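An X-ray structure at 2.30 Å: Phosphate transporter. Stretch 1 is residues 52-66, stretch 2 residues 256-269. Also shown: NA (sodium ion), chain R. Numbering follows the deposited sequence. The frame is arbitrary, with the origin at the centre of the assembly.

Stretch 1, residues 52-66: GAVMFGSHVSQTIVK
Stretch 2 (256-269) ANDVANAAGPVAAV

Helices can pack tightly without a single direct hydrogen bond between them, provided small residues let the backbones approach and water serves the polar groups left at breaks. Two stretches of this phosphate transporter illustrate the principle. Both are largely helical, each made of two helical segments, the first short (52-56 and 256-258); helices 58-66 and 260-269 approach to 7.8 Å between axes, their N-to-C directions 58° apart (signed crossing -58°). The register sets G57 CA 4.2 Å from A256 CA and S61 CA 4.1 Å from A260 CA, and 660 Å², both sides summed, is buried between them.

Such closeness depends on glycine and alanine. A CB on G57 (phi/psi -78/-12) would lie 2.3 Å from V259 CG1, and one on G264 (-59/-55) 2.6 Å from I64 CG2. G57 CA instead donates a CA-H...O contact to A256 O (3.4 Å, 161° at H); A256 CA meets G52 O at 3.4 Å, at a more bent 128°.

Apolar contacts fill the remainder. A53 CB touches V259 CB at 3.6 Å, with V259 in p, and A256 CB lies 3.6 Å from F56 CB, at the edge of the ring. A260 points toward stretch 1: its CB meets V60 CG1 (V60 t) at 3.6 Å and I64 CG1 (I64 m, m) at 3.8 Å. I64 CG2 reaches P265 CD at 3.8 Å, where the proline nitrogen, lacking a hydrogen, kinks the helix. V65, in t, sets CG2 4.2 Å from A267 CB and 4.4 Å from A268 CB.

Several polar groups at the contact are met within their own stretch or by water. S61, in m, turns OG back to G57 O (2.7 Å). Water 1 donates to F56 O (2.6 Å) and A256 O (2.9 Å) and accepts from V60 N (2.9 Å); water 2 accepts from A260 N (2.8 Å). N257, which also touches V60, and D258 bind sodium through OD1, each at 2.3 Å.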

ATOM      1  N   GLY B  52      -6.771   0.515  -6.166  1.00 35.77           N
ATOM      2  CA  GLY B  52      -6.552   0.272  -7.587  1.00 31.86           C
ATOM      3  C   GLY B  52      -6.991   1.434  -8.452  1.00 30.06           C
ATOM      4  O   GLY B  52      -6.293   1.816  -9.390  1.00 31.70           O
ATOM      5  N   ALA B  53      -8.142   2.035  -8.129  1.00 30.06           N
ATOM      6  CA  ALA B  53      -8.606   3.203  -8.869  1.00 30.06           C
ATOM      7  C   ALA B  53      -7.582   4.335  -8.832  1.00 38.54           C
ATOM      8  O   ALA B  53      -7.326   4.986  -9.852  1.00 34.97           O
ATOM      9  CB  ALA B  53      -9.938   3.684  -8.297  1.00 30.28           C
ATOM     10  N   VAL B  54      -6.998   4.593  -7.658  1.00 38.51           N
ATOM     11  CA  VAL B  54      -6.079   5.720  -7.522  1.00 35.22           C
ATOM     12  C   VAL B  54      -4.688   5.377  -8.057  1.00 32.05           C
ATOM     13  O   VAL B  54      -3.997   6.234  -8.617  1.00 35.96           O
ATOM     14  CB  VAL B  54      -6.024   6.166  -6.041  1.00 43.32           C
ATOM     15  CG1 VAL B  54      -4.718   6.899  -5.750  1.00 44.59           C
ATOM     16  CG2 VAL B  54      -7.230   7.046  -5.706  1.00 37.90           C
ATOM     17  N   MET B  55      -4.220   4.147  -7.860  1.00 31.93           N
ATOM     18  CA  MET B  55      -2.868   3.832  -8.302  1.00 34.94           C
ATOM     19  C   MET B  55      -2.793   3.538  -9.798  1.00 36.77           C
ATOM     20  O   MET B  55      -1.730   3.723 -10.406  1.00 34.54           O
ATOM     21  CB  MET B  55      -2.316   2.645  -7.494  1.00 38.69           C
ATOM     22  CG  MET B  55      -2.033   2.965  -5.995  1.00 38.42           C
ATOM     23  SD  MET B  55      -1.331   1.555  -5.110  1.00 33.07           S
ATOM     24  CE  MET B  55       0.179   1.239  -6.026  1.00 40.41           C
ATOM     25  N   PHE B  56      -3.888   3.073 -10.418  1.00 35.21           N
ATOM     26  CA  PHE B  56      -3.795   2.604 -11.798  1.00 38.20           C
ATOM     27  C   PHE B  56      -4.986   2.963 -12.673  1.00 35.95           C
ATOM     28  O   PHE B  56      -4.992   2.567 -13.833  1.00 41.83           O
ATOM     29  CB  PHE B  56      -3.589   1.066 -11.828  1.00 39.43           C
ATOM     30  CG  PHE B  56      -2.624   0.602 -12.885  1.00 45.37           C
ATOM     31  CD1 PHE B  56      -1.303   1.041 -12.884  1.00 46.35           C
ATOM     32  CD2 PHE B  56      -3.038  -0.261 -13.895  1.00 49.09           C
ATOM     33  CE1 PHE B  56      -0.406   0.638 -13.886  1.00 49.47           C
ATOM     34  CE2 PHE B  56      -2.147  -0.676 -14.914  1.00 52.94           C
ATOM     35  CZ  PHE B  56      -0.825  -0.223 -14.907  1.00 47.13           C
ATOM     36  N   GLY B  57      -5.971   3.726 -12.180  1.00 36.15           N
ATOM     37  CA  GLY B  57      -7.204   3.988 -12.902  1.00 30.06           C
ATOM     38  C   GLY B  57      -7.150   5.026 -14.014  1.00 40.25           C
ATOM     39  O   GLY B  57      -8.109   5.113 -14.795  1.00 34.98           O
ATOM     40  N   SER B  58      -6.077   5.818 -14.131  1.00 35.15           N
ATOM     41  CA  SER B  58      -6.111   6.895 -15.122  1.00 42.25           C
ATOM     42  C   SER B  58      -5.957   6.374 -16.555  1.00 37.36           C
ATOM     43  O   SER B  58      -6.452   7.002 -17.500  1.00 39.29           O
ATOM     44  CB  SER B  58      -5.030   7.945 -14.819  1.00 36.97           C
ATOM     45  OG  SER B  58      -3.732   7.373 -14.938  1.00 44.69           O
ATOM     46  N   HIS B  59      -5.307   5.222 -16.725  1.00 39.07           N
ATOM     47  CA  HIS B  59      -4.941   4.736 -18.054  1.00 42.32           C
ATOM     48  C   HIS B  59      -6.160   4.335 -18.880  1.00 40.87           C
ATOM     49  O   HIS B  59      -6.287   4.733 -20.041  1.00 36.44           O
ATOM     50  CB  HIS B  59      -3.954   3.588 -17.907  1.00 40.46           C
ATOM     51  CG  HIS B  59      -2.819   3.916 -16.989  1.00 45.90           C
ATOM     52  ND1 HIS B  59      -1.827   4.815 -17.331  1.00 47.02           N
ATOM     53  CD2 HIS B  59      -2.550   3.521 -15.718  1.00 41.45           C
ATOM     54  CE1 HIS B  59      -0.978   4.936 -16.324  1.00 46.60           C
ATOM     55  NE2 HIS B  59      -1.391   4.156 -15.336  1.00 45.67           N
ATOM     56  N   VAL B  60      -7.090   3.582 -18.293  1.00 36.10           N
ATOM     57  CA  VAL B  60      -8.315   3.275 -19.022  1.00 36.59           C
ATOM     58  C   VAL B  60      -9.240   4.493 -19.082  1.00 37.38           C
ATOM     59  O   VAL B  60     -10.033   4.631 -20.033  1.00 39.21           O
ATOM     60  CB  VAL B  60      -9.009   2.046 -18.391  1.00 34.60           C
ATOM     61  CG1 VAL B  60     -10.323   1.735 -19.133  1.00 30.97           C
ATOM     62  CG2 VAL B  60      -8.073   0.850 -18.407  1.00 30.06           C
ATOM     63  N   SER B  61      -9.186   5.373 -18.072  1.00 33.77           N
ATOM     64  CA  SER B  61      -9.969   6.614 -18.109  1.00 39.83           C
ATOM     65  C   SER B  61      -9.654   7.439 -19.360  1.00 37.24           C
ATOM     66  O   SER B  61     -10.551   8.069 -19.946  1.00 37.44           O
ATOM     67  CB  SER B  61      -9.717   7.441 -16.839  1.00 34.22           C
ATOM     68  OG  SER B  61     -10.061   6.713 -15.667  1.00 32.94           O
ATOM     69  N   GLN B  62      -8.384   7.446 -19.790  1.00 37.50           N
ATOM     70  CA  GLN B  62      -8.034   8.138 -21.033  1.00 42.45           C
ATOM     71  C   GLN B  62      -8.748   7.529 -22.243  1.00 41.62           C
ATOM     72  O   GLN B  62      -9.213   8.256 -23.135  1.00 44.25           O
ATOM     73  CB  GLN B  62      -6.526   8.101 -21.244  1.00 40.36           C
ATOM     74  CG  GLN B  62      -5.755   9.006 -20.310  1.00 47.61           C
ATOM     75  CD  GLN B  62      -4.354   8.505 -20.111  1.00 59.10           C
ATOM     76  OE1 GLN B  62      -3.793   7.856 -21.008  1.00 62.13           O
ATOM     77  NE2 GLN B  62      -3.775   8.768 -18.926  1.00 60.66           N
ATOM     78  N   THR B  63      -8.849   6.195 -22.290  1.00 39.11           N
ATOM     79  CA  THR B  63      -9.517   5.551 -23.420  1.00 40.93           C
ATOM     80  C   THR B  63     -11.003   5.864 -23.425  1.00 44.93           C
ATOM     81  O   THR B  63     -11.585   6.140 -24.476  1.00 44.36           O
ATOM     82  CB  THR B  63      -9.285   4.048 -23.378  1.00 40.70           C
ATOM     83  OG1 THR B  63      -7.877   3.802 -23.344  1.00 37.74           O
ATOM     84  CG2 THR B  63      -9.901   3.370 -24.623  1.00 43.45           C
ATOM     85  N   ILE B  64     -11.639   5.833 -22.258  1.00 42.06           N
ATOM     86  CA  ILE B  64     -13.046   6.226 -22.208  1.00 43.99           C
ATOM     87  C   ILE B  64     -13.213   7.666 -22.698  1.00 45.73           C
ATOM     88  O   ILE B  64     -14.200   7.998 -23.368  1.00 43.17           O
ATOM     89  CB  ILE B  64     -13.621   6.032 -20.791  1.00 36.73           C
ATOM     90  CG1 ILE B  64     -13.592   4.547 -20.412  1.00 37.47           C
ATOM     91  CG2 ILE B  64     -15.047   6.592 -20.682  1.00 31.16           C
ATOM     92  CD1 ILE B  64     -14.367   3.632 -21.342  1.00 41.99           C
ATOM     93  N   VAL B  65     -12.251   8.544 -22.389  1.00 44.04           N
ATOM     94  CA  VAL B  65     -12.427   9.940 -22.784  1.00 42.92           C
ATOM     95  C   VAL B  65     -12.317  10.102 -24.310  1.00 48.82           C
ATOM     96  O   VAL B  65     -13.126  10.811 -24.921  1.00 49.63           O
ATOM     97  CB  VAL B  65     -11.447  10.856 -22.025  1.00 40.96           C
ATOM     98  CG1 VAL B  65     -11.386  12.231 -22.676  1.00 41.58           C
ATOM     99  CG2 VAL B  65     -11.894  11.011 -20.558  1.00 40.05           C
ATOM    100  N   LYS B  66     -11.355   9.440 -24.965  1.00 46.21           N
ATOM    101  CA  LYS B  66     -11.263   9.679 -26.409  1.00 54.10           C
ATOM    102  C   LYS B  66     -11.179   8.424 -27.281  1.00 53.62           C
ATOM    103  O   LYS B  66     -10.746   8.520 -28.435  1.00 59.68           O
ATOM    104  CB  LYS B  66     -10.080  10.598 -26.722  1.00 55.09           C
ATOM    105  CG  LYS B  66      -8.736  10.092 -26.257  1.00 58.67           C
ATOM    106  CD  LYS B  66      -7.636  11.036 -26.744  1.00 68.61           C
ATOM    107  CE  LYS B  66      -8.099  12.492 -26.702  1.00 65.53           C
ATOM    108  NZ  LYS B  66      -7.292  13.373 -27.598  1.00 73.22           N
ATOM    109  N   ALA B 256      -8.762  -0.571 -10.809  1.00 31.21           N
ATOM    110  CA  ALA B 256      -7.867  -0.044 -11.830  1.00 33.01           C
ATOM    111  C   ALA B 256      -8.539   0.005 -13.216  1.00 35.04           C
ATOM    112  O   ALA B 256      -8.436   1.012 -13.930  1.00 30.06           O
ATOM    113  CB  ALA B 256      -6.590  -0.882 -11.865  1.00 30.06           C
ATOM    114  N   ASN B 257      -9.266  -1.052 -13.591  1.00 30.06           N
ATOM    115  CA  ASN B 257      -9.865  -1.071 -14.925  1.00 30.06           C
ATOM    116  C   ASN B 257     -11.189  -0.320 -14.979  1.00 31.31           C
ATOM    117  O   ASN B 257     -11.484   0.329 -15.987  1.00 30.87           O
ATOM    118  CB  ASN B 257     -10.077  -2.517 -15.421  1.00 31.00           C
ATOM    119  CG  ASN B 257     -10.239  -2.594 -16.955  1.00 30.96           C
ATOM    120  OD1 ASN B 257     -11.350  -2.576 -17.464  1.00 32.98           O
ATOM    121  ND2 ASN B 257      -9.127  -2.623 -17.675  1.00 30.06           N
ATOM    122  N   ASP B 258     -11.989  -0.363 -13.913  1.00 30.06           N
ATOM    123  CA  ASP B 258     -13.359   0.108 -13.993  1.00 30.06           C
ATOM    124  C   ASP B 258     -13.595   1.502 -13.417  1.00 34.05           C
ATOM    125  O   ASP B 258     -14.684   2.043 -13.647  1.00 30.77           O
ATOM    126  CB  ASP B 258     -14.298  -0.866 -13.275  1.00 30.06           C
ATOM    127  CG  ASP B 258     -14.688  -2.068 -14.137  1.00 31.13           C
ATOM    128  OD1 ASP B 258     -13.964  -2.439 -15.074  1.00 32.59           O
ATOM    129  OD2 ASP B 258     -15.721  -2.671 -13.826  1.00 35.43           O
ATOM    130  N   VAL B 259     -12.652   2.097 -12.661  1.00 30.06           N
ATOM    131  CA  VAL B 259     -12.955   3.462 -12.222  1.00 35.78           C
ATOM    132  C   VAL B 259     -13.186   4.346 -13.441  1.00 31.11           C
ATOM    133  O   VAL B 259     -14.021   5.247 -13.400  1.00 35.31           O
ATOM    134  CB  VAL B 259     -11.875   4.041 -11.271  1.00 31.67           C
ATOM    135  CG1 VAL B 259     -10.553   4.351 -12.010  1.00 30.06           C
ATOM    136  CG2 VAL B 259     -12.424   5.314 -10.547  1.00 30.06           C
ATOM    137  N   ALA B 260     -12.518   4.042 -14.555  1.00 30.06           N
ATOM    138  CA  ALA B 260     -12.755   4.723 -15.830  1.00 33.85           C
ATOM    139  C   ALA B 260     -14.230   4.820 -16.209  1.00 34.98           C
ATOM    140  O   ALA B 260     -14.633   5.823 -16.801  1.00 36.70           O
ATOM    141  CB  ALA B 260     -12.001   4.018 -16.963  1.00 35.60           C
ATOM    142  N   ASN B 261     -15.051   3.818 -15.879  1.00 30.51           N
ATOM    143  CA  ASN B 261     -16.435   3.873 -16.350  1.00 35.23           C
ATOM    144  C   ASN B 261     -17.212   5.026 -15.732  1.00 35.21           C
ATOM    145  O   ASN B 261     -18.244   5.446 -16.287  1.00 32.40           O
ATOM    146  CB  ASN B 261     -17.164   2.557 -16.093  1.00 30.06           C
ATOM    147  CG  ASN B 261     -16.424   1.365 -16.657  1.00 30.06           C
ATOM    148  OD1 ASN B 261     -15.581   1.497 -17.571  1.00 36.35           O
ATOM    149  ND2 ASN B 261     -16.742   0.194 -16.146  1.00 30.06           N
ATOM    150  N   ALA B 262     -16.742   5.546 -14.601  1.00 34.67           N
ATOM    151  CA  ALA B 262     -17.300   6.764 -14.026  1.00 35.70           C
ATOM    152  C   ALA B 262     -16.375   7.961 -14.170  1.00 36.34           C
ATOM    153  O   ALA B 262     -16.854   9.075 -14.398  1.00 35.81           O
ATOM    154  CB  ALA B 262     -17.638   6.552 -12.549  1.00 38.43           C
ATOM    155  N   ALA B 263     -15.058   7.747 -14.092  1.00 36.37           N
ATOM    156  CA  ALA B 263     -14.101   8.847 -14.074  1.00 37.62           C
ATOM    157  C   ALA B 263     -13.828   9.410 -15.468  1.00 36.96           C
ATOM    158  O   ALA B 263     -13.511  10.605 -15.583  1.00 35.45           O
ATOM    159  CB  ALA B 263     -12.787   8.401 -13.415  1.00 30.06           C
ATOM    160  N   GLY B 264     -13.886   8.582 -16.518  1.00 31.85           N
ATOM    161  CA  GLY B 264     -13.733   9.062 -17.871  1.00 33.93           C
ATOM    162  C   GLY B 264     -14.772  10.101 -18.249  1.00 34.54           C
ATOM    163  O   GLY B 264     -14.432  11.218 -18.645  1.00 36.91           O
ATOM    164  N   PRO B 265     -16.064   9.777 -18.109  1.00 37.25           N
ATOM    165  CA  PRO B 265     -17.082  10.794 -18.442  1.00 34.35           C
ATOM    166  C   PRO B 265     -16.964  12.045 -17.599  1.00 35.76           C
ATOM    167  O   PRO B 265     -17.053  13.167 -18.135  1.00 39.23           O
ATOM    168  CB  PRO B 265     -18.410  10.049 -18.216  1.00 34.57           C
ATOM    169  CG  PRO B 265     -18.061   8.591 -18.464  1.00 36.20           C
ATOM    170  CD  PRO B 265     -16.676   8.456 -17.841  1.00 36.49           C
ATOM    171  N   VAL B 266     -16.721  11.885 -16.290  1.00 37.22           N
ATOM    172  CA  VAL B 266     -16.558  13.048 -15.417  1.00 35.43           C
ATOM    173  C   VAL B 266     -15.345  13.868 -15.848  1.00 34.77           C
ATOM    174  O   VAL B 266     -15.398  15.101 -15.888  1.00 37.00           O
ATOM    175  CB  VAL B 266     -16.452  12.621 -13.936  1.00 35.57           C
ATOM    176  CG1 VAL B 266     -16.074  13.841 -13.044  1.00 31.52           C
ATOM    177  CG2 VAL B 266     -17.739  11.983 -13.454  1.00 30.24           C
ATOM    178  N   ALA B 267     -14.220  13.201 -16.125  1.00 36.78           N
ATOM    179  CA  ALA B 267     -13.035  13.917 -16.598  1.00 38.08           C
ATOM    180  C   ALA B 267     -13.324  14.693 -17.880  1.00 43.14           C
ATOM    181  O   ALA B 267     -12.823  15.807 -18.067  1.00 37.22           O
ATOM    182  CB  ALA B 267     -11.878  12.946 -16.851  1.00 34.98           C
ATOM    183  N   ALA B 268     -14.102  14.112 -18.792  1.00 37.39           N
ATOM    184  CA  ALA B 268     -14.396  14.829 -20.026  1.00 41.46           C
ATOM    185  C   ALA B 268     -15.160  16.111 -19.717  1.00 41.61           C
ATOM    186  O   ALA B 268     -14.877  17.175 -20.296  1.00 38.80           O
ATOM    187  CB  ALA B 268     -15.166  13.933 -21.001  1.00 32.78           C
ATOM    188  N   VAL B 269     -16.109  16.035 -18.779  1.00 35.03           N
ATOM    189  CA  VAL B 269     -16.841  17.248 -18.392  1.00 38.26           C
ATOM    190  C   VAL B 269     -15.908  18.274 -17.745  1.00 43.39           C
ATOM    191  O   VAL B 269     -15.965  19.475 -18.057  1.00 37.89           O
ATOM    192  CB  VAL B 269     -18.014  16.899 -17.465  1.00 37.69           C
ATOM    193  CG1 VAL B 269     -18.687  18.160 -16.990  1.00 40.22           C
ATOM    194  CG2 VAL B 269     -19.012  15.975 -18.195  1.00 36.68           C
TER
HETATM  195 NA    NA R 503     -13.611  -2.266 -17.312  1.00 34.12          NA
HETATM  196  O   HOH W   1      -6.574   2.059 -15.884  1.00 31.75           O
HETATM  197  O   HOH W   2      -9.954   2.940 -14.826  1.00 30.06           O
HETATM  198  O   HOH W   3     -13.430  -0.090 -17.934  1.00 30.32           O